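Local coordinates for peptidase M16 inactive domain family protein (Pseudomonas fluorescens, PDB 3GWB) that is probably a non-catalytic member of the M16 metallopeptidase family, whose members generally bind a metal ion and hydrolyse peptides, at residues 318-323 / 418-423; 150-155 / 251-256. One frame throughout, in Å; residues are numbered along the deposited sequence.

Contact 1 (318-323 / 418-423); sequences TRAEMS and AGPTVA
Ala320 turns its CB toward 418-423, where Pro420 meets it on one hand and Val422 on the other, and that methyl takes both of the apolar side-chain contacts. Within 418-423 the proline ring offers CG, 3.6 Å from Ala320 CB, with CD a little farther back; two residues on, Val422 CG2 comes equally close, 3.6 Å from the same Ala320 CB. With Val422 CG1 anti to the carbonyl carbon (chi1 -65°), the other branch, CG2, is left between the backbone N and the carbonyl carbon, and it lies against the backbone as well, with Val422 CG2 3.7 Å from Ala320 C. Glu321 takes part through CB, which packs 3.7 Å from Ala423 O. Its chain runs extended beyond CG, away from 418-423, and its carboxylate forms a salt bridge with Lys425. Ser323 OG bonds back to Ala320 O at 2.8 Å, tilted 22° from the carbonyl plane. Thr250, on strand 249-257, touches both Ala320 and Pro420. This is a small apolar contact near the surface, between the loops that leave the ends of strands 311-319 and 414-419, the two neighbours of 249-257 in the mixed sheet of an M16 domain.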
loop_
_atom_site.group_PDB
_atom_site.type_symbol
_atom_site.label_atom_id
_atom_site.label_comp_id
_atom_site.label_asym_id
_atom_site.label_seq_id
_atom_site.Cartn_x
_atom_site.Cartn_y
_atom_site.Cartn_z
ATOM N N THR A 318 9.646 8.068 20.095
ATOM C CA THR A 318 10.334 9.268 20.554
ATOM C C THR A 318 11.831 9.013 20.594
ATOM O O THR A 318 12.280 7.881 20.424
ATOM C CB THR A 318 9.898 9.663 21.982
ATOM O OG1 THR A 318 10.197 8.593 22.887
ATOM C CG2 THR A 318 8.407 9.954 22.032
ATOM N N ARG A 319 12.601 10.073 20.818
ATOM C CA ARG A 319 14.047 9.946 20.913
ATOM C C ARG A 319 14.315 9.058 22.125
ATOM O O ARG A 319 13.663 9.203 23.161
ATOM C CB ARG A 319 14.691 11.318 21.119
ATOM C CG ARG A 319 14.215 12.379 20.143
ATOM C CD ARG A 319 15.021 13.664 20.275
ATOM N NE ARG A 319 16.332 13.554 19.636
ATOM C CZ ARG A 319 16.509 13.404 18.325
ATOM N NH1 ARG A 319 15.458 13.348 17.513
ATOM N NH2 ARG A 319 17.734 13.308 17.824
ATOM N N ALA A 320 15.267 8.139 21.987
ATOM C CA ALA A 320 15.618 7.209 23.056
ATOM C C ALA A 320 15.873 7.893 24.396
ATOM O O ALA A 320 15.447 7.404 25.445
ATOM C CB ALA A 320 16.843 6.394 22.648
ATOM N N GLU A 321 16.564 9.025 24.358
ATOM C CA GLU A 321 16.889 9.765 25.570
ATOM C C GLU A 321 15.686 10.455 26.206
ATOM O O GLU A 321 15.778 10.956 27.324
ATOM C CB GLU A 321 17.976 10.802 25.277
ATOM C CG GLU A 321 17.714 11.626 24.031
ATOM C CD GLU A 321 18.654 12.811 23.906
ATOM O OE1 GLU A 321 19.875 12.627 24.109
ATOM O OE2 GLU A 321 18.172 13.924 23.597
HETATM N N MSE A 322 14.560 10.481 25.500
HETATM C CA MSE A 322 13.358 11.117 26.032
HETATM C C MSE A 322 12.258 10.108 26.379
HETATM O O MSE A 322 11.226 10.478 26.935
HETATM C CB MSE A 322 12.805 12.127 25.018
HETATM C CG MSE A 322 13.769 13.250 24.644
HETATM SE SE MSE A 322 14.101 14.423 25.989
HETATM C CE MSE A 322 15.538 13.715 26.702
ATOM N N SER A 323 12.495 8.837 26.060
ATOM C CA SER A 323 11.519 7.770 26.283
ATOM C C SER A 323 11.051 7.603 27.722
ATOM O O SER A 323 9.860 7.441 27.984
ATOM C CB SER A 323 12.086 6.440 25.792
ATOM O OG SER A 323 13.206 6.053 26.568
ATOM N N ALA A 418 10.499 -0.813 22.977
ATOM C CA ALA A 418 11.574 -1.422 22.209
ATOM C C ALA A 418 12.508 -0.302 21.801
ATOM O O ALA A 418 12.109 0.636 21.104
ATOM C CB ALA A 418 11.020 -2.126 20.972
ATOM N N GLY A 419 13.751 -0.395 22.251
ATOM C CA GLY A 419 14.733 0.619 21.934
ATOM C C GLY A 419 16.000 0.355 22.720
ATOM O O GLY A 419 16.105 -0.672 23.388
ATOM N N PRO A 420 16.982 1.261 22.663
ATOM C CA PRO A 420 18.244 1.096 23.388
ATOM C C PRO A 420 18.141 1.607 24.817
ATOM O O PRO A 420 17.289 2.449 25.120
ATOM C CB PRO A 420 19.203 1.942 22.573
ATOM C CG PRO A 420 18.333 3.114 22.229
ATOM C CD PRO A 420 17.033 2.454 21.800
ATOM N N THR A 421 19.011 1.109 25.690
ATOM C CA THR A 421 19.028 1.558 27.077
ATOM C C THR A 421 20.055 2.677 27.141
ATOM O O THR A 421 21.254 2.423 27.108
ATOM C CB THR A 421 19.431 0.422 28.033
ATOM O OG1 THR A 421 18.421 -0.594 28.001
ATOM C CG2 THR A 421 19.562 0.939 29.460
ATOM N N VAL A 422 19.577 3.916 27.217
ATOM C CA VAL A 422 20.464 5.076 27.242
ATOM C C VAL A 422 20.145 6.076 28.346
ATOM O O VAL A 422 19.043 6.081 28.897
ATOM C CB VAL A 422 20.411 5.825 25.895
ATOM C CG1 VAL A 422 20.955 4.945 24.784
ATOM C CG2 VAL A 422 18.977 6.220 25.582
ATOM N N ALA A 423 21.118 6.931 28.653
ATOM C CA ALA A 423 20.959 7.952 29.682
ATOM C C ALA A 423 19.833 8.917 29.313
ATOM O O ALA A 423 19.747 9.379 28.174
ATOM C CB ALA A 423 22.268 8.714 29.860
#

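Contact 2 (150-155 / 251-256)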
loop_
_atom_site.group_PDB
_atom_site.type_symbol
_atom_site.label_atom_id
_atom_site.label_comp_id
_atom_site.label_asym_id
_atom_site.label_seq_id
_atom_site.Cartn_x
_atom_site.Cartn_y
_atom_site.Cartn_z
ATOM N N LEU A 150 8.121 -5.586 16.751
ATOM C CA LEU A 150 8.628 -6.455 17.806
ATOM C C LEU A 150 7.952 -6.163 19.141
ATOM O O LEU A 150 7.690 -7.074 19.925
ATOM C CB LEU A 150 10.146 -6.302 17.931
ATOM C CG LEU A 150 10.937 -6.800 16.716
ATOM C CD1 LEU A 150 12.422 -6.526 16.918
ATOM C CD2 LEU A 150 10.695 -8.297 16.524
ATOM N N ALA A 151 7.666 -4.890 19.396
ATOM C CA ALA A 151 7.002 -4.502 20.635
ATOM C C ALA A 151 5.538 -4.935 20.577
ATOM O O ALA A 151 4.970 -5.390 21.566
ATOM C CB ALA A 151 7.096 -2.994 20.831
ATOM N N SER A 152 4.932 -4.788 19.405
ATOM C CA SER A 152 3.537 -5.164 19.221
ATOM C C SER A 152 3.314 -6.664 19.443
ATOM O O SER A 152 2.410 -7.053 20.182
ATOM C CB SER A 152 3.072 -4.775 17.818
ATOM O OG SER A 152 1.701 -5.078 17.642
ATOM N N LEU A 153 4.133 -7.498 18.804
ATOM C CA LEU A 153 4.006 -8.948 18.954
ATOM C C LEU A 153 4.096 -9.352 20.421
ATOM O O LEU A 153 3.299 -10.158 20.900
ATOM C CB LEU A 153 5.097 -9.675 18.158
ATOM C CG LEU A 153 5.061 -9.521 16.635
ATOM C CD1 LEU A 153 6.145 -10.384 16.015
ATOM C CD2 LEU A 153 3.691 -9.932 16.102
ATOM N N GLU A 154 5.075 -8.787 21.128
ATOM C CA GLU A 154 5.273 -9.076 22.547
ATOM C C GLU A 154 4.107 -8.550 23.384
ATOM O O GLU A 154 3.660 -9.215 24.317
ATOM C CB GLU A 154 6.584 -8.445 23.034
ATOM C CG GLU A 154 6.824 -8.500 24.544
ATOM C CD GLU A 154 6.916 -9.916 25.087
ATOM O OE1 GLU A 154 7.339 -10.820 24.335
ATOM O OE2 GLU A 154 6.582 -10.122 26.276
ATOM N N LEU A 155 3.618 -7.358 23.048
ATOM C CA LEU A 155 2.507 -6.764 23.784
ATOM C C LEU A 155 1.254 -7.628 23.671
ATOM O O LEU A 155 0.540 -7.835 24.654
ATOM C CB LEU A 155 2.222 -5.348 23.267
ATOM C CG LEU A 155 1.094 -4.572 23.954
ATOM C CD1 LEU A 155 1.317 -4.545 25.454
ATOM C CD2 LEU A 155 1.039 -3.153 23.402
ATOM N N SER A 251 10.348 2.939 20.650
ATOM C CA SER A 251 8.942 2.666 20.417
ATOM C C SER A 251 8.259 2.369 21.741
ATOM O O SER A 251 8.717 1.517 22.501
ATOM C CB SER A 251 8.791 1.473 19.475
ATOM O OG SER A 251 7.493 0.915 19.574
ATOM N N LEU A 252 7.167 3.081 22.009
ATOM C CA LEU A 252 6.408 2.923 23.244
ATOM C C LEU A 252 4.992 2.440 22.950
ATOM O O LEU A 252 4.290 3.015 22.119
ATOM C CB LEU A 252 6.321 4.260 23.984
ATOM C CG LEU A 252 7.600 4.945 24.465
ATOM C CD1 LEU A 252 7.260 6.360 24.920
ATOM C CD2 LEU A 252 8.226 4.139 25.597
HETATM N N MSE A 253 4.568 1.392 23.644
HETATM C CA MSE A 253 3.228 0.860 23.459
HETATM C C MSE A 253 2.609 0.534 24.809
HETATM O O MSE A 253 3.225 -0.133 25.640
HETATM C CB MSE A 253 3.269 -0.403 22.599
HETATM C CG MSE A 253 3.894 -0.207 21.236
HETATM SE SE MSE A 253 3.616 -1.658 20.218
HETATM C CE MSE A 253 1.899 -1.478 19.860
ATOM N N LEU A 254 1.396 1.025 25.026
ATOM C CA LEU A 254 0.675 0.777 26.267
ATOM C C LEU A 254 -0.649 0.164 25.864
ATOM O O LEU A 254 -1.215 0.531 24.837
ATOM C CB LEU A 254 0.422 2.075 27.036
ATOM C CG LEU A 254 1.630 2.924 27.436
ATOM C CD1 LEU A 254 2.145 3.683 26.222
ATOM C CD2 LEU A 254 1.220 3.907 28.526
ATOM N N ALA A 255 -1.152 -0.766 26.668
ATOM C CA ALA A 255 -2.404 -1.411 26.331
ATOM C C ALA A 255 -3.006 -2.206 27.472
ATOM O O ALA A 255 -2.356 -2.478 28.480
ATOM C CB ALA A 255 -2.197 -2.333 25.122
ATOM N N GLN A 256 -4.270 -2.566 27.279
ATOM C CA GLN A 256 -5.036 -3.368 28.215
ATOM C C GLN A 256 -6.239 -3.821 27.422
ATOM O O GLN A 256 -6.452 -3.349 26.301
ATOM C CB GLN A 256 -5.466 -2.551 29.436
ATOM C CG GLN A 256 -6.191 -1.253 29.143
ATOM C CD GLN A 256 -6.559 -0.519 30.426
ATOM O OE1 GLN A 256 -7.567 -0.831 31.072
ATOM N NE2 GLN A 256 -5.728 0.440 30.815
#
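Ala151 and Ser152 meet the selenium of Met253, a selenomethionine, where helix 147-160 lies over strand 249-257. Ala151 comes first: its CB points to the strand and sits 3.8 Å from Met253 SE, with Ser251 OG a looser neighbour. Ser152 follows with its backbone as much as its side chain, for Met253 SE lies 3.5 Å from Ser152 N, while Ser152 CB is 4.0 Å from the same selenium. Met253 starts with CG anti to its carbonyl carbon (chi1 -58°) and bends at chi3, 73°, which leaves CE 4.0 Å from Leu155 CD2. One helical turn after Ala151, Leu155 also faces the strand. With CG anti to the backbone N, its branched end is carried out to the strand, where CD2 settles between two side chains, 3.6 Å from Met253 CB and 3.8 Å from Ala255 CB; Leu155 and Met253 pass each other at a slant. Residues 251, 253 and 255 turn their side chains to the helix, whereas Leu252 and Leu254 point to the far face, where Leu254 meets helix 323-340. Met313, Val414 and Val416 of the adjoining strands also touch Leu155. With the segment axes 9.0 Å apart at closest approach and only 22° from parallel, this is helix-on-sheet packing, as in the alpha+beta domains of the M16 family, made here by a helix that precedes the strands of the sheet it covers.

From the N terminus, helix 147-160 comes first, and contact 2 closes when strand 249-257 reaches it, with 95 residues between the two segments. Contact 1 opens only after that, at the end of strand 311-319, and closes near the C terminus over 94 residues, 65 of them helical; the two loops follow in series and neither crosses the other. Both reach one mixed sheet, in which 249-257 lies between 311-319 and 414-419. Their centres are about 15 Å apart. They meet directly where Ala418 O lies 2.9 Å from Ser251 N, a probable hydrogen bond, and where Ala418 CB packs on Ala151 CB. Contact 2 thus joins an earlier helix to one face of the sheet, and contact 1 joins the loops that leave strands 311-319 and 414-419.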